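Local atomic coordinates of DnaJ homolog dnj-2 (Caenorhabditis elegans, PDB entry 2QSA), a protein that probably acts as a J-domain (Hsp40-type) co-chaperone that stimulates a partner Hsp70, here represented by its N-terminal J domain. Residues 18-23 / 63-68; 32-37 / 67-72; 42-47 / 59-64. One frame throughout, in Å; residues are numbered along the deposited sequence.

Contact 1. Residues 18-23 / 63-68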
loop_
_atom_site.group_PDB
_atom_site.type_symbol
_atom_site.label_atom_id
_atom_site.label_comp_id
_atom_site.label_asym_id
_atom_site.label_seq_id
_atom_site.Cartn_x
_atom_site.Cartn_y
_atom_site.Cartn_z
ATOM N N TYR A 18 -2.731 1.135 -4.877
ATOM C CA TYR A 18 -2.653 2.202 -5.919
ATOM C C TYR A 18 -3.466 3.429 -5.462
ATOM O O TYR A 18 -2.999 4.565 -5.598
ATOM C CB TYR A 18 -3.191 1.718 -7.238
ATOM C CG TYR A 18 -2.367 0.675 -7.908
ATOM C CD1 TYR A 18 -1.234 1.026 -8.683
ATOM C CD2 TYR A 18 -2.701 -0.674 -7.795
ATOM C CE1 TYR A 18 -0.488 0.032 -9.368
ATOM C CE2 TYR A 18 -1.970 -1.683 -8.490
ATOM C CZ TYR A 18 -0.848 -1.309 -9.248
ATOM O OH TYR A 18 -0.133 -2.283 -9.927
ATOM N N ASP A 19 -4.665 3.205 -4.931
ATOM C CA ASP A 19 -5.508 4.335 -4.476
ATOM C C ASP A 19 -4.875 5.062 -3.302
ATOM O O ASP A 19 -4.980 6.274 -3.208
ATOM C CB ASP A 19 -6.885 3.847 -4.048
ATOM C CG ASP A 19 -7.697 3.267 -5.212
ATOM O OD1 ASP A 19 -7.361 3.517 -6.364
ATOM O OD2 ASP A 19 -8.735 2.617 -4.924
ATOM N N VAL A 20 -4.229 4.301 -2.408
ATOM C CA VAL A 20 -3.569 4.925 -1.259
ATOM C C VAL A 20 -2.568 6.019 -1.672
ATOM O O VAL A 20 -2.497 7.085 -1.057
ATOM C CB VAL A 20 -2.839 3.857 -0.359
ATOM C CG1 VAL A 20 -1.970 4.544 0.714
ATOM C CG2 VAL A 20 -3.873 2.934 0.307
ATOM N N LEU A 21 -1.805 5.725 -2.721
ATOM C CA LEU A 21 -0.844 6.679 -3.251
ATOM C C LEU A 21 -1.374 7.568 -4.375
ATOM O O LEU A 21 -0.620 8.379 -4.921
ATOM C CB LEU A 21 0.417 5.921 -3.694
ATOM C CG LEU A 21 1.144 5.187 -2.542
ATOM C CD1 LEU A 21 2.387 4.440 -3.115
ATOM C CD2 LEU A 21 1.606 6.158 -1.451
ATOM N N GLU A 22 -2.660 7.439 -4.694
ATOM C CA GLU A 22 -3.320 8.213 -5.765
ATOM C C GLU A 22 -2.554 8.040 -7.088
ATOM O O GLU A 22 -2.340 8.996 -7.838
ATOM C CB GLU A 22 -3.495 9.695 -5.334
ATOM C CG GLU A 22 -4.228 9.849 -3.964
ATOM C CD GLU A 22 -4.176 11.277 -3.318
ATOM O OE1 GLU A 22 -3.242 12.078 -3.572
ATOM O OE2 GLU A 22 -5.071 11.568 -2.488
ATOM N N VAL A 23 -2.097 6.819 -7.349
ATOM C CA VAL A 23 -1.488 6.480 -8.634
ATOM C C VAL A 23 -2.416 5.539 -9.396
ATOM O O VAL A 23 -3.301 4.911 -8.810
ATOM C CB VAL A 23 -0.086 5.844 -8.514
ATOM C CG1 VAL A 23 0.904 6.839 -7.946
ATOM C CG2 VAL A 23 -0.135 4.630 -7.683
ATOM N N ARG A 63 2.000 4.602 8.171
ATOM C CA ARG A 63 2.208 3.164 7.981
ATOM C C ARG A 63 1.536 2.628 6.722
ATOM O O ARG A 63 2.107 1.808 6.013
ATOM C CB ARG A 63 1.742 2.371 9.219
ATOM C CG ARG A 63 2.749 2.460 10.379
ATOM C CD ARG A 63 2.430 1.417 11.464
ATOM N NE ARG A 63 1.246 1.760 12.272
ATOM C CZ ARG A 63 1.273 2.544 13.357
ATOM N NH1 ARG A 63 2.407 3.101 13.753
ATOM N NH2 ARG A 63 0.153 2.805 14.028
ATOM N N VAL A 64 0.317 3.082 6.457
ATOM C CA VAL A 64 -0.357 2.622 5.224
ATOM C C VAL A 64 0.356 3.134 3.961
ATOM O O VAL A 64 0.496 2.388 2.964
ATOM C CB VAL A 64 -1.849 3.012 5.238
ATOM C CG1 VAL A 64 -2.555 2.343 4.045
ATOM C CG2 VAL A 64 -2.474 2.562 6.608
ATOM N N ILE A 65 0.712 4.429 3.963
ATOM C CA ILE A 65 1.440 5.039 2.857
ATOM C C ILE A 65 2.709 4.214 2.562
ATOM O O ILE A 65 2.974 3.863 1.411
ATOM C CB ILE A 65 1.768 6.515 3.161
ATOM C CG1 ILE A 65 0.444 7.309 3.173
ATOM C CG2 ILE A 65 2.757 7.057 2.151
ATOM C CD1 ILE A 65 0.441 8.476 4.160
ATOM N N ALA A 66 3.460 3.882 3.611
ATOM C CA ALA A 66 4.728 3.146 3.451
ATOM C C ALA A 66 4.435 1.729 2.931
ATOM O O ALA A 66 5.179 1.238 2.062
ATOM C CB ALA A 66 5.451 3.107 4.758
ATOM N N THR A 67 3.404 1.056 3.456
ATOM C CA THR A 67 3.028 -0.278 2.954
ATOM C C THR A 67 2.684 -0.223 1.452
ATOM O O THR A 67 3.121 -1.097 0.691
ATOM C CB THR A 67 1.852 -0.820 3.729
ATOM O OG1 THR A 67 2.305 -1.091 5.059
ATOM C CG2 THR A 67 1.365 -2.115 3.142
ATOM N N ALA A 68 1.933 0.818 1.040
ATOM C CA ALA A 68 1.556 0.924 -0.386
ATOM C C ALA A 68 2.817 1.065 -1.222
ATOM O O ALA A 68 2.928 0.464 -2.280
ATOM C CB ALA A 68 0.629 2.125 -0.616
#

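Contact 2. Residues 32-37 / 67-72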
loop_
_atom_site.group_PDB
_atom_site.type_symbol
_atom_site.label_atom_id
_atom_site.label_comp_id
_atom_site.label_asym_id
_atom_site.label_seq_id
_atom_site.Cartn_x
_atom_site.Cartn_y
_atom_site.Cartn_z
ATOM N N LYS A 32 6.743 8.080 -11.136
ATOM C CA LYS A 32 5.516 8.650 -10.621
ATOM C C LYS A 32 5.218 8.113 -9.226
ATOM O O LYS A 32 4.711 8.848 -8.373
ATOM C CB LYS A 32 4.316 8.290 -11.516
ATOM C CG LYS A 32 4.401 8.846 -12.914
ATOM C CD LYS A 32 3.141 8.416 -13.653
ATOM C CE LYS A 32 3.244 8.581 -15.130
ATOM N NZ LYS A 32 1.880 8.268 -15.650
ATOM N N LEU A 33 5.459 6.807 -9.045
ATOM C CA LEU A 33 5.180 6.136 -7.755
ATOM C C LEU A 33 6.043 6.774 -6.662
ATOM O O LEU A 33 5.537 7.086 -5.574
ATOM C CB LEU A 33 5.486 4.638 -7.862
ATOM C CG LEU A 33 5.197 3.877 -6.553
ATOM C CD1 LEU A 33 3.658 3.756 -6.332
ATOM C CD2 LEU A 33 5.834 2.509 -6.618
ATOM N N ALA A 34 7.326 6.986 -6.956
ATOM C CA ALA A 34 8.226 7.530 -5.920
ATOM C C ALA A 34 7.792 8.978 -5.569
ATOM O O ALA A 34 7.785 9.394 -4.401
ATOM C CB ALA A 34 9.688 7.509 -6.390
ATOM N N LYS A 35 7.423 9.753 -6.588
ATOM C CA LYS A 35 7.046 11.145 -6.332
ATOM C C LYS A 35 5.795 11.198 -5.429
ATOM O O LYS A 35 5.697 12.023 -4.501
ATOM C CB LYS A 35 6.777 11.834 -7.675
ATOM C CG LYS A 35 6.358 13.298 -7.552
ATOM C CD LYS A 35 5.828 13.807 -8.927
ATOM C CE LYS A 35 5.476 15.295 -8.972
ATOM N NZ LYS A 35 6.549 16.202 -8.604
ATOM N N ALA A 36 4.858 10.296 -5.719
ATOM C CA ALA A 36 3.557 10.209 -4.991
ATOM C C ALA A 36 3.816 9.799 -3.527
ATOM O O ALA A 36 3.317 10.442 -2.599
ATOM C CB ALA A 36 2.625 9.229 -5.671
ATOM N N TYR A 37 4.647 8.769 -3.348
ATOM C CA TYR A 37 5.012 8.311 -2.022
ATOM C C TYR A 37 5.660 9.441 -1.246
ATOM O O TYR A 37 5.286 9.707 -0.101
ATOM C CB TYR A 37 5.932 7.079 -2.051
ATOM C CG TYR A 37 6.652 6.919 -0.715
ATOM C CD1 TYR A 37 5.946 6.434 0.418
ATOM C CD2 TYR A 37 8.006 7.285 -0.567
ATOM C CE1 TYR A 37 6.556 6.326 1.675
ATOM C CE2 TYR A 37 8.658 7.139 0.679
ATOM C CZ TYR A 37 7.909 6.689 1.790
ATOM O OH TYR A 37 8.528 6.606 2.983
ATOM N N THR A 67 3.404 1.056 3.456
ATOM C CA THR A 67 3.028 -0.278 2.954
ATOM C C THR A 67 2.684 -0.223 1.452
ATOM O O THR A 67 3.121 -1.097 0.691
ATOM C CB THR A 67 1.852 -0.820 3.729
ATOM O OG1 THR A 67 2.305 -1.091 5.059
ATOM C CG2 THR A 67 1.365 -2.115 3.142
ATOM N N ALA A 68 1.933 0.818 1.040
ATOM C CA ALA A 68 1.556 0.924 -0.386
ATOM C C ALA A 68 2.817 1.065 -1.222
ATOM O O ALA A 68 2.928 0.464 -2.280
ATOM C CB ALA A 68 0.629 2.125 -0.616
ATOM N N TYR A 69 3.764 1.863 -0.752
ATOM C CA TYR A 69 4.971 2.085 -1.586
ATOM C C TYR A 69 5.807 0.807 -1.648
ATOM O O TYR A 69 6.308 0.473 -2.718
ATOM C CB TYR A 69 5.780 3.230 -1.006
ATOM C CG TYR A 69 6.960 3.646 -1.845
ATOM C CD1 TYR A 69 6.811 3.952 -3.209
ATOM C CD2 TYR A 69 8.218 3.844 -1.270
ATOM C CE1 TYR A 69 7.883 4.401 -4.009
ATOM C CE2 TYR A 69 9.317 4.312 -2.074
ATOM C CZ TYR A 69 9.133 4.582 -3.447
ATOM O OH TYR A 69 10.189 5.034 -4.226
ATOM N N GLU A 70 5.959 0.123 -0.508
ATOM C CA GLU A 70 6.729 -1.126 -0.468
ATOM C C GLU A 70 6.131 -2.189 -1.379
ATOM O O GLU A 70 6.862 -2.925 -2.035
ATOM C CB GLU A 70 6.856 -1.620 0.968
ATOM C CG GLU A 70 7.713 -0.686 1.819
ATOM C CD GLU A 70 7.580 -0.914 3.332
ATOM O OE1 GLU A 70 6.841 -1.851 3.728
ATOM O OE2 GLU A 70 8.217 -0.157 4.130
ATOM N N THR A 71 4.801 -2.250 -1.429
ATOM C CA THR A 71 4.105 -3.230 -2.262
ATOM C C THR A 71 4.291 -2.919 -3.740
ATOM O O THR A 71 4.471 -3.848 -4.538
ATOM C CB THR A 71 2.614 -3.185 -1.927
ATOM O OG1 THR A 71 2.470 -3.539 -0.524
ATOM C CG2 THR A 71 1.787 -4.133 -2.836
ATOM N N LEU A 72 4.253 -1.632 -4.096
ATOM C CA LEU A 72 4.221 -1.286 -5.514
ATOM C C LEU A 72 5.615 -1.049 -6.095
ATOM O O LEU A 72 5.793 -1.134 -7.315
ATOM C CB LEU A 72 3.318 -0.092 -5.776
ATOM C CG LEU A 72 1.839 -0.341 -5.409
ATOM C CD1 LEU A 72 1.045 0.972 -5.558
ATOM C CD2 LEU A 72 1.295 -1.456 -6.299
#

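Contact 3. Residues 42-47 / 59-64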
loop_
_atom_site.group_PDB
_atom_site.type_symbol
_atom_site.label_atom_id
_atom_site.label_comp_id
_atom_site.label_asym_id
_atom_site.label_seq_id
_atom_site.Cartn_x
_atom_site.Cartn_y
_atom_site.Cartn_z
ATOM N N ARG A 42 5.525 12.856 3.324
ATOM C CA ARG A 42 5.752 14.172 3.926
ATOM C C ARG A 42 4.492 14.689 4.581
ATOM O O ARG A 42 4.528 15.174 5.705
ATOM C CB ARG A 42 6.224 15.189 2.893
ATOM C CG ARG A 42 7.688 15.071 2.561
ATOM C CD ARG A 42 8.169 16.323 1.816
ATOM N NE ARG A 42 7.607 16.426 0.461
ATOM C CZ ARG A 42 8.021 15.710 -0.588
ATOM N NH1 ARG A 42 8.988 14.806 -0.448
ATOM N NH2 ARG A 42 7.458 15.876 -1.778
ATOM N N LYS A 43 3.370 14.575 3.875
ATOM C CA LYS A 43 2.084 15.067 4.395
ATOM C C LYS A 43 1.671 14.395 5.709
ATOM O O LYS A 43 1.103 15.040 6.591
ATOM C CB LYS A 43 0.993 14.883 3.326
ATOM C CG LYS A 43 -0.414 15.294 3.792
ATOM C CD LYS A 43 -1.471 14.983 2.719
ATOM C CE LYS A 43 -2.877 15.519 3.154
ATOM N NZ LYS A 43 -3.913 14.782 2.399
ATOM N N HIS A 44 1.917 13.089 5.814
ATOM C CA HIS A 44 1.427 12.322 6.966
ATOM C C HIS A 44 2.508 12.059 7.998
ATOM O O HIS A 44 2.297 11.275 8.929
ATOM C CB HIS A 44 0.761 11.039 6.487
ATOM C CG HIS A 44 -0.489 11.304 5.712
ATOM N ND1 HIS A 44 -1.636 11.794 6.302
ATOM C CD2 HIS A 44 -0.760 11.201 4.388
ATOM C CE1 HIS A 44 -2.560 11.981 5.374
ATOM N NE2 HIS A 44 -2.073 11.593 4.213
ATOM N N HIS A 45 3.668 12.707 7.841
ATOM C CA HIS A 45 4.770 12.442 8.761
ATOM C C HIS A 45 4.408 13.015 10.141
ATOM O O HIS A 45 3.912 14.150 10.231
ATOM C CB HIS A 45 6.096 13.089 8.278
ATOM C CG HIS A 45 7.288 12.631 9.049
ATOM N ND1 HIS A 45 8.226 11.764 8.528
ATOM C CD2 HIS A 45 7.671 12.885 10.323
ATOM C CE1 HIS A 45 9.155 11.528 9.437
ATOM N NE2 HIS A 45 8.839 12.194 10.535
ATOM N N PRO A 46 4.634 12.248 11.218
ATOM C CA PRO A 46 4.294 12.816 12.537
ATOM C C PRO A 46 5.072 14.065 12.979
ATOM O O PRO A 46 4.590 14.768 13.870
ATOM C CB PRO A 46 4.595 11.676 13.508
ATOM C CG PRO A 46 5.635 10.831 12.794
ATOM C CD PRO A 46 5.172 10.870 11.340
ATOM N N ASP A 47 6.249 14.340 12.404
ATOM C CA ASP A 47 6.992 15.557 12.799
ATOM C C ASP A 47 6.195 16.828 12.503
ATOM O O ASP A 47 6.465 17.886 13.099
ATOM C CB ASP A 47 8.332 15.638 12.103
ATOM C CG ASP A 47 9.338 14.651 12.657
ATOM O OD1 ASP A 47 9.023 13.879 13.581
ATOM O OD2 ASP A 47 10.479 14.649 12.156
ATOM N N GLU A 59 1.209 8.757 12.444
ATOM C CA GLU A 59 1.984 7.495 12.288
ATOM C C GLU A 59 1.126 6.356 11.739
ATOM O O GLU A 59 1.568 5.588 10.868
ATOM C CB GLU A 59 2.664 7.074 13.600
ATOM C CG GLU A 59 3.763 8.015 13.947
ATOM C CD GLU A 59 4.432 7.733 15.280
ATOM O OE1 GLU A 59 4.528 6.543 15.661
ATOM O OE2 GLU A 59 4.865 8.722 15.930
ATOM N N GLU A 60 -0.097 6.280 12.242
ATOM C CA GLU A 60 -1.076 5.287 11.796
ATOM C C GLU A 60 -1.263 5.399 10.288
ATOM O O GLU A 60 -1.193 4.405 9.567
ATOM C CB GLU A 60 -2.435 5.524 12.465
ATOM C CG GLU A 60 -2.637 4.865 13.807
ATOM C CD GLU A 60 -3.955 5.290 14.476
ATOM O OE1 GLU A 60 -5.014 5.385 13.788
ATOM O OE2 GLU A 60 -3.930 5.524 15.705
ATOM N N ARG A 61 -1.479 6.613 9.797
ATOM C CA ARG A 61 -1.708 6.731 8.348
ATOM C C ARG A 61 -0.391 6.522 7.562
ATOM O O ARG A 61 -0.357 5.890 6.477
ATOM C CB ARG A 61 -2.297 8.092 8.018
ATOM C CG ARG A 61 -2.692 8.276 6.554
ATOM C CD ARG A 61 -3.740 7.187 6.138
ATOM N NE ARG A 61 -4.107 7.268 4.727
ATOM C CZ ARG A 61 -4.679 6.235 4.093
ATOM N NH1 ARG A 61 -4.921 5.106 4.816
ATOM N NH2 ARG A 61 -5.015 6.276 2.797
ATOM N N PHE A 62 0.674 7.084 8.109
ATOM C CA PHE A 62 2.001 6.955 7.495
ATOM C C PHE A 62 2.334 5.482 7.213
ATOM O O PHE A 62 2.895 5.149 6.131
ATOM C CB PHE A 62 3.064 7.580 8.408
ATOM C CG PHE A 62 4.427 7.711 7.745
ATOM C CD1 PHE A 62 4.820 8.918 7.205
ATOM C CD2 PHE A 62 5.283 6.615 7.635
ATOM C CE1 PHE A 62 6.112 9.068 6.586
ATOM C CE2 PHE A 62 6.561 6.726 7.021
ATOM C CZ PHE A 62 6.969 7.972 6.501
ATOM N N ARG A 63 2.000 4.602 8.171
ATOM C CA ARG A 63 2.208 3.164 7.981
ATOM C C ARG A 63 1.536 2.628 6.722
ATOM O O ARG A 63 2.107 1.808 6.013
ATOM C CB ARG A 63 1.742 2.371 9.219
ATOM C CG ARG A 63 2.749 2.460 10.379
ATOM C CD ARG A 63 2.430 1.417 11.464
ATOM N NE ARG A 63 1.246 1.760 12.272
ATOM C CZ ARG A 63 1.273 2.544 13.357
ATOM N NH1 ARG A 63 2.407 3.101 13.753
ATOM N NH2 ARG A 63 0.153 2.805 14.028
ATOM N N VAL A 64 0.317 3.082 6.457
ATOM C CA VAL A 64 -0.357 2.622 5.224
ATOM C C VAL A 64 0.356 3.134 3.961
ATOM O O VAL A 64 0.496 2.388 2.964
ATOM C CB VAL A 64 -1.849 3.012 5.238
ATOM C CG1 VAL A 64 -2.555 2.343 4.045
ATOM C CG2 VAL A 64 -2.474 2.562 6.608
#

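Contact 1. Residues 18-23 / 63-68
Residues 63-68 present one stripe of helix 52-73 to the C-terminal end of the short helix 17-20; the side chains that meet are all apolar, and methyl groups also lie against backbone carbonyls. The first side chain of the stripe to take part is Val64. Its CG1, anti to the backbone N, lies 4.0 Å from CG2 of Val20, and the two valines cross at about a right angle. The other branch of Val20, CG1, is anti to its own backbone N (chi1 171°) and reaches over the helix backbone, 4.0 Å from the carbonyl O of Val64.

At Ile65, modelled in two conformers, the branch beside the carbonyl carbon does the touching: CG2 meets CD2 of Leu21 at 3.9 Å, the two chains crossing obliquely, while CG1 faces CG1 of Val20 more loosely at 4.4 Å.

Ala68 then supplies the tightest point. Its CB projects toward helix 17-20 and fits between the two partners, 3.7 Å from CG of Leu21 and 3.8 Å from CG1 of Val20. Val20 thus touches Val64, Ile65 and Ala68 in turn. Just beyond Leu21 the chain leaves the helix at Glu22 (phi 54°) in a Schellman motif, Val23 N bonding back to Tyr18 O and Glu22 N to Asp19 O. Beyond this contact, Leu21 also packs on Leu33 and Leu40 of helix 30-43, and Ala68 on Cys12, a member of the Cys12-Cys17 disulfide. This buried packing of a short first helix and its following turn against the long helix of an antiparallel hairpin is characteristic of the J-domain fold.

Contact 2. Residues 32-37 / 67-72
Two tyrosines, one from each helix, make the tight heart of the meeting between residues 32-37 and 67-72. The rings of Tyr37 and Tyr69 form an offset stack with planes only 2° apart and centroids separated by 4.2 Å. CD2 of Tyr69 lies over the rim of the Tyr37 ring. Over the same face of Tyr69 comes CB of Tyr37, 3.7 Å from the centroid in a CH-pi contact, so that the root as well as the ring of Tyr37 rests on its partner. Both side chains have CG anti to the backbone N, which carries each ring out toward the other helix. At the edge of the Tyr69 ring, in its plane, sits CG of Leu33, 3.7 Å from CD1 of Tyr69. The ring's far end is packed as closely, the Tyr69 hydroxyl OH lying 3.3 Å from CB of Ala34. The interior flank is completed by CD2 of Leu33, which packs 3.7 Å from CB of Leu72, the two leucines crossing at about a right angle.

Contact gives out toward the solvent side. There Lys35 and Glu70, both exposed, point their CB atoms away from the opposite helix, and neither buries any surface against the other segment.

The axes of the two segments come within 10.4 Å and run at 168° to each other, an almost straight antiparallel pairing. Such is the antiparallel hairpin of helices 30-43 and 52-73, the central element of the J-domain fold.

Contact 3. Residues 42-47 / 59-64
CH-pi packing is the best-defined interaction between residues 42-47 and 59-64. CG of Arg61 sits over the centre of the His44 ring, 3.8 Å from its centroid, while CG of Lys43 covers the opposite face. The imidazole is thus held between two aliphatic carbons. Arg61 bends at chi2 (58°), leaving its guanidinium at 90° to the ring, and NH1 forms a salt bridge with Glu15. Replacing His44 with an alanine here would probably loosen the seat of Arg61, since the flat surface on which its CG rests would be gone.

The aromatic pairing is less regular. The side chains of His45 and Phe62 run side by side, but their ring planes are inclined at 83°, and ND1 of His45 comes to 3.9 Å from CE1 of Phe62. Backbone adds to the contact: the carbonyl O of His44 faces CB of Phe62 at 3.8 Å, at the edge of the phenyl ring.

Plain aliphatic packing involves Pro46, whose CG meets CG of Glu59 at 3.6 Å, the proline ring crossing the extended glutamate at about a right angle. The carbonyl of Pro46 is in turn bonded by Lys55, and that of Lys43 by Arg48.

His45, Pro46 and Asp47 form the His-Pro-Asp motif of J domains, generally required to activate Hsp70. His45 and Pro46 meet residues 59-64 by packing without polar bonds, and Asp47 does not take part. The positive charge of Arg61, its NE 4.8 Å from NE2 of His44, might modestly disfavour protonation of that histidine, though the salt bridge to Glu15 would offset part of the effect.

All three contacts draw on helix 52-73, which serves as the common spine. Contacts 1 and 2 have centres about 6 Å apart and share Thr67 and Ala68; they merge where CD1 of Leu21 meets CD1 of Leu33 at 3.5 Å and CG2 of Ile65 meets CD1 of Tyr37 at 3.7 Å. Contact 3 lies farther out, its centre about 11 Å from that of contact 1 and 14 Å from that of contact 2, at the loop end of the hairpin, where helices 30-43 and 52-73 are connected. Phe62 and Ile65 bridge the gap, packing on Tyr37 and His44 respectively. The buried core therefore grades into the surface loop bearing the His-Pro-Asp motif, the part of a J domain that typically engages Hsp70.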